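Local coordinates for protein alpha-galactosidase (Thermus thermophilus, PDB 6LCJ) that probably hydrolyses the glycosidic bonds of terminal alpha-linked galactose residues in galactosides, at residues 160-165 with 298-303; 344-347 with 352-355. One frame throughout, in Å; residues are numbered along the deposited sequence.

Contact 1 (160-165 with 298-303) closes before contact 2 (344-347 with 352-355) opens, so the two lie in series. Their centres are about 16 Å apart, and both reach the eight-stranded parallel sheet, consistent with the TIM barrel of the Melibiase family. Contact 1 joins strands 161-164 and 298-303 across the barrel interior; contact 2 joins strand 352-354 to the loop that precedes it. Strand 335-338 lies between strands 298-303 and 352-354. Side chains alternate along strand 352-354: Arg-354 turns to the interior, its NH1 4.3 Å from Lys-302 NZ, like charges with acid partners in Asp-358 and Asp-196, whereas Leu-353 turns outward to 344-347. That strand thus links interior and outer layer.

Contact 1 of 2, residues 160-165 with 298-303; sequences PRVWCS and YDYLKL
The ring of Tyr-300 is met at its edge, near its plane, by Pro-160, whose CG lies 4.1 Å from Tyr-300 CE2. Outside the pair, the ring of Tyr-335 meets that of Tyr-300 with planes about 5° apart, hence almost parallel. Val-162 and Tyr-300 reach toward each other from their two strands, Val-162 CG2 arriving obliquely at the phenol end, 3.7 Å from Tyr-300 CZ and 3.6 Å from Tyr-300 OH. The tyrosine reaches both residues because its CG stands anti to the backbone N (chi1 180°), while Val-162 CG2 is the branch anti to its own carbonyl carbon. Replacing Tyr-300 by an alanine would probably open a gap between the two strands, costing Pro-160 and Val-162 the ring they pack on. Further along, the fully extended Lys-302 brings NZ to 4.4 Å from Cys-164 SG, a loose approach; the ammonium's salt bridge is with Asp-196. The nearest CA pairs, Pro-160 with Tyr-300 at 9.4 Å and Cys-164 with Lys-302 at 10.2 Å, are too far apart for sheet neighbours. Val-192 touches both Pro-160 and Tyr-300. Strands 192-195 and 229-234 lie between these two in the parallel sheet, so their facing side chains meet across the barrel interior.

Contact 2 of 2, residues 344-347 with 352-355; sequences LASL and GLRV
Ser-346 and Leu-353 bring their CA atoms to 8.0 Å, where a turn with helical phi/psi at 344-346 faces strand 352-354. Inside the turn Leu-347 N donates to Leu-344 O at 3.1 Å, but regular helix bonding is lacking. Between the segments the contact is carried by Leu-353, whose two methyls divide the work. CD1 of Leu-353 meets Ser-346 CB at 4.1 Å, and CD2 of Leu-353 meets Leu-347 CD2 at 4.3 Å, methyl to methyl. With CB facing the turn and CG anti to the backbone N (chi1 178°), both methyls of Leu-353 end near it. Leu-347 leaves its backbone away from the strand, but its CD2 methyl still reaches the leucine. The buried OG of Ser-346 is satisfied elsewhere, by hydrogen bonds to Tyr-320 OH and Pro-342 O. Phe-338, on the preceding strand 335-338, touches both Ser-346 and Leu-353 and so extends the apolar patch. Strand 352-354 runs parallel to its sheet neighbours 335-338 and 398-400. A TIM barrel repeats a beta-alpha-beta unit; the connection from 335-338 to 352-354 takes the place of one such crossover, with a short turn of helical phi/psi, not a regular helix, covering the strand.

Contact 1 of 2, residues 160-165 with 298-303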
loop_
_atom_site.group_PDB
_atom_site.type_symbol
_atom_site.label_atom_id
_atom_site.label_comp_id
_atom_site.label_asym_id
_atom_site.label_seq_id
_atom_site.Cartn_x
_atom_site.Cartn_y
_atom_site.Cartn_z
ATOM N N PRO E 160 -55.233 -12.883 -3.664
ATOM C CA PRO E 160 -56.086 -12.468 -2.549
ATOM C C PRO E 160 -55.903 -10.991 -2.240
ATOM O O PRO E 160 -54.956 -10.335 -2.681
ATOM C CB PRO E 160 -55.608 -13.342 -1.377
ATOM C CG PRO E 160 -54.755 -14.419 -1.994
ATOM C CD PRO E 160 -54.156 -13.784 -3.225
ATOM N N ARG E 161 -56.854 -10.460 -1.488
ATOM C CA ARG E 161 -56.777 -9.098 -0.997
ATOM C C ARG E 161 -56.400 -9.184 0.473
ATOM O O ARG E 161 -57.086 -9.850 1.256
ATOM C CB ARG E 161 -58.101 -8.368 -1.228
ATOM C CG ARG E 161 -58.497 -8.382 -2.696
ATOM C CD ARG E 161 -59.724 -7.521 -2.984
ATOM N NE ARG E 161 -60.922 -8.059 -2.349
ATOM C CZ ARG E 161 -61.754 -8.899 -2.941
ATOM N NH1 ARG E 161 -61.512 -9.286 -4.180
ATOM N NH2 ARG E 161 -62.816 -9.359 -2.295
ATOM N N VAL E 162 -55.287 -8.559 0.836
ATOM C CA VAL E 162 -54.620 -8.825 2.105
ATOM C C VAL E 162 -54.509 -7.535 2.888
ATOM O O VAL E 162 -54.100 -6.507 2.337
ATOM C CB VAL E 162 -53.216 -9.425 1.896
ATOM C CG1 VAL E 162 -52.548 -9.688 3.259
ATOM C CG2 VAL E 162 -53.275 -10.675 1.027
ATOM N N TRP E 163 -54.847 -7.590 4.174
ATOM C CA TRP E 163 -54.404 -6.578 5.117
ATOM C C TRP E 163 -53.175 -7.124 5.838
ATOM O O TRP E 163 -53.183 -8.269 6.301
ATOM C CB TRP E 163 -55.500 -6.185 6.114
ATOM C CG TRP E 163 -55.071 -4.969 6.891
ATOM C CD1 TRP E 163 -55.247 -3.658 6.537
ATOM C CD2 TRP E 163 -54.303 -4.957 8.100
ATOM N NE1 TRP E 163 -54.659 -2.832 7.468
ATOM C CE2 TRP E 163 -54.071 -3.603 8.436
ATOM C CE3 TRP E 163 -53.802 -5.959 8.941
ATOM C CZ2 TRP E 163 -53.367 -3.226 9.583
ATOM C CZ3 TRP E 163 -53.109 -5.584 10.080
ATOM C CH2 TRP E 163 -52.890 -4.230 10.387
ATOM N N CYS E 164 -52.121 -6.308 5.925
ATOM C CA CYS E 164 -50.811 -6.737 6.409
ATOM C C CYS E 164 -50.360 -5.790 7.516
ATOM O O CYS E 164 -50.526 -4.575 7.400
ATOM C CB CYS E 164 -49.795 -6.753 5.221
ATOM S SG CYS E 164 -48.052 -7.017 5.618
ATOM N N SER E 165 -49.789 -6.325 8.592
ATOM C CA SER E 165 -49.437 -5.454 9.711
ATOM C C SER E 165 -48.105 -4.732 9.541
ATOM O O SER E 165 -47.822 -3.808 10.315
ATOM C CB SER E 165 -49.391 -6.249 11.025
ATOM O OG SER E 165 -48.438 -7.304 10.979
ATOM N N TYR E 298 -53.708 -20.790 10.174
ATOM C CA TYR E 298 -53.247 -19.932 9.087
ATOM C C TYR E 298 -53.113 -20.733 7.802
ATOM O O TYR E 298 -52.480 -21.791 7.799
ATOM C CB TYR E 298 -51.905 -19.294 9.446
ATOM C CG TYR E 298 -51.965 -18.500 10.721
ATOM C CD1 TYR E 298 -51.840 -19.122 11.958
ATOM C CD2 TYR E 298 -52.184 -17.130 10.697
ATOM C CE1 TYR E 298 -51.913 -18.400 13.123
ATOM C CE2 TYR E 298 -52.247 -16.400 11.866
ATOM C CZ TYR E 298 -52.117 -17.041 13.068
ATOM O OH TYR E 298 -52.179 -16.320 14.227
ATOM N N ASP E 299 -53.691 -20.230 6.704
ATOM C CA ASP E 299 -53.497 -20.846 5.390
ATOM C C ASP E 299 -52.971 -19.856 4.345
ATOM O O ASP E 299 -53.033 -20.133 3.145
ATOM C CB ASP E 299 -54.793 -21.492 4.904
ATOM C CG ASP E 299 -55.927 -20.491 4.768
ATOM O OD1 ASP E 299 -55.851 -19.406 5.382
ATOM O OD2 ASP E 299 -56.903 -20.799 4.050
ATOM N N TYR E 300 -52.478 -18.700 4.780
ATOM C CA TYR E 300 -51.736 -17.768 3.942
ATOM C C TYR E 300 -50.424 -17.497 4.667
ATOM O O TYR E 300 -50.433 -17.043 5.814
ATOM C CB TYR E 300 -52.549 -16.482 3.707
ATOM C CG TYR E 300 -51.899 -15.403 2.855
ATOM C CD1 TYR E 300 -50.831 -14.650 3.334
ATOM C CD2 TYR E 300 -52.382 -15.111 1.582
ATOM C CE1 TYR E 300 -50.249 -13.658 2.564
ATOM C CE2 TYR E 300 -51.810 -14.113 0.798
ATOM C CZ TYR E 300 -50.749 -13.392 1.299
ATOM O OH TYR E 300 -50.171 -12.416 0.530
ATOM N N LEU E 301 -49.302 -17.827 4.034
ATOM C CA LEU E 301 -48.001 -17.744 4.692
ATOM C C LEU E 301 -47.060 -16.858 3.894
ATOM O O LEU E 301 -46.924 -17.022 2.677
ATOM C CB LEU E 301 -47.383 -19.128 4.867
ATOM C CG LEU E 301 -48.229 -20.113 5.671
ATOM C CD1 LEU E 301 -47.543 -21.489 5.717
ATOM C CD2 LEU E 301 -48.479 -19.550 7.069
ATOM N N LYS E 302 -46.428 -15.914 4.576
ATOM C CA LYS E 302 -45.416 -15.057 3.971
ATOM C C LYS E 302 -44.058 -15.581 4.416
ATOM O O LYS E 302 -43.663 -15.426 5.577
ATOM C CB LYS E 302 -45.620 -13.594 4.356
ATOM C CG LYS E 302 -44.648 -12.617 3.698
ATOM C CD LYS E 302 -45.017 -11.169 4.042
ATOM C CE LYS E 302 -43.918 -10.166 3.672
ATOM N NZ LYS E 302 -44.282 -8.751 4.050
ATOM N N LEU E 303 -43.370 -16.235 3.498
ATOM C CA LEU E 303 -42.076 -16.834 3.767
ATOM C C LEU E 303 -41.030 -15.854 3.273
ATOM O O LEU E 303 -40.985 -15.536 2.082
ATOM C CB LEU E 303 -41.959 -18.193 3.074
ATOM C CG LEU E 303 -43.104 -19.144 3.438
ATOM C CD1 LEU E 303 -42.959 -20.508 2.744
ATOM C CD2 LEU E 303 -43.183 -19.308 4.961
#

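Contact 2 of 2, residues 344-347 with 352-355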
loop_
_atom_site.group_PDB
_atom_site.type_symbol
_atom_site.label_atom_id
_atom_site.label_comp_id
_atom_site.label_asym_id
_atom_site.label_seq_id
_atom_site.Cartn_x
_atom_site.Cartn_y
_atom_site.Cartn_z
ATOM N N LEU E 344 -36.304 -16.324 -10.115
ATOM C CA LEU E 344 -36.613 -17.320 -11.136
ATOM C C LEU E 344 -36.677 -18.727 -10.551
ATOM O O LEU E 344 -37.549 -19.518 -10.925
ATOM C CB LEU E 344 -35.589 -17.229 -12.266
ATOM C CG LEU E 344 -35.685 -15.852 -12.934
ATOM C CD1 LEU E 344 -34.611 -15.614 -13.989
ATOM C CD2 LEU E 344 -37.075 -15.661 -13.532
ATOM N N ALA E 345 -35.797 -19.050 -9.600
ATOM C CA ALA E 345 -35.797 -20.394 -9.023
ATOM C C ALA E 345 -37.036 -20.678 -8.166
ATOM O O ALA E 345 -37.258 -21.837 -7.794
ATOM C CB ALA E 345 -34.519 -20.607 -8.199
ATOM N N SER E 346 -37.838 -19.653 -7.843
ATOM C CA SER E 346 -39.059 -19.811 -7.066
ATOM C C SER E 346 -40.259 -20.145 -7.925
ATOM O O SER E 346 -41.286 -20.560 -7.385
ATOM C CB SER E 346 -39.378 -18.532 -6.280
ATOM O OG SER E 346 -38.466 -18.326 -5.205
ATOM N N LEU E 347 -40.157 -19.963 -9.237
ATOM C CA LEU E 347 -41.315 -20.109 -10.108
ATOM C C LEU E 347 -41.823 -21.549 -10.094
ATOM O O LEU E 347 -41.040 -22.505 -10.078
ATOM C CB LEU E 347 -40.954 -19.683 -11.525
ATOM C CG LEU E 347 -40.549 -18.219 -11.715
ATOM C CD1 LEU E 347 -40.176 -17.912 -13.178
ATOM C CD2 LEU E 347 -41.676 -17.308 -11.229
ATOM N N GLY E 352 -47.578 -16.368 -4.710
ATOM C CA GLY E 352 -47.255 -14.969 -4.887
ATOM C C GLY E 352 -45.768 -14.756 -4.664
ATOM O O GLY E 352 -45.143 -15.431 -3.834
ATOM N N LEU E 353 -45.198 -13.819 -5.427
ATOM C CA LEU E 353 -43.765 -13.554 -5.398
ATOM C C LEU E 353 -43.526 -12.051 -5.348
ATOM O O LEU E 353 -43.980 -11.319 -6.231
ATOM C CB LEU E 353 -43.075 -14.175 -6.612
ATOM C CG LEU E 353 -41.570 -13.956 -6.752
ATOM C CD1 LEU E 353 -40.839 -14.735 -5.705
ATOM C CD2 LEU E 353 -41.070 -14.353 -8.138
ATOM N N ARG E 354 -42.819 -11.593 -4.321
ATOM C CA ARG E 354 -42.382 -10.202 -4.277
ATOM C C ARG E 354 -41.281 -9.985 -5.306
ATOM O O ARG E 354 -40.349 -10.785 -5.400
ATOM C CB ARG E 354 -41.898 -9.844 -2.874
ATOM C CG ARG E 354 -43.035 -9.702 -1.846
ATOM C CD ARG E 354 -43.517 -8.255 -1.717
ATOM N NE ARG E 354 -42.370 -7.370 -1.689
ATOM C CZ ARG E 354 -41.732 -6.994 -0.584
ATOM N NH1 ARG E 354 -42.157 -7.380 0.617
ATOM N NH2 ARG E 354 -40.660 -6.216 -0.683
ATOM N N VAL E 355 -41.407 -8.919 -6.103
ATOM C CA VAL E 355 -40.489 -8.639 -7.202
ATOM C C VAL E 355 -39.706 -7.349 -7.007
ATOM O O VAL E 355 -38.953 -6.957 -7.899
ATOM C CB VAL E 355 -41.221 -8.602 -8.561
ATOM C CG1 VAL E 355 -41.695 -9.981 -8.959
ATOM C CG2 VAL E 355 -42.376 -7.637 -8.481
#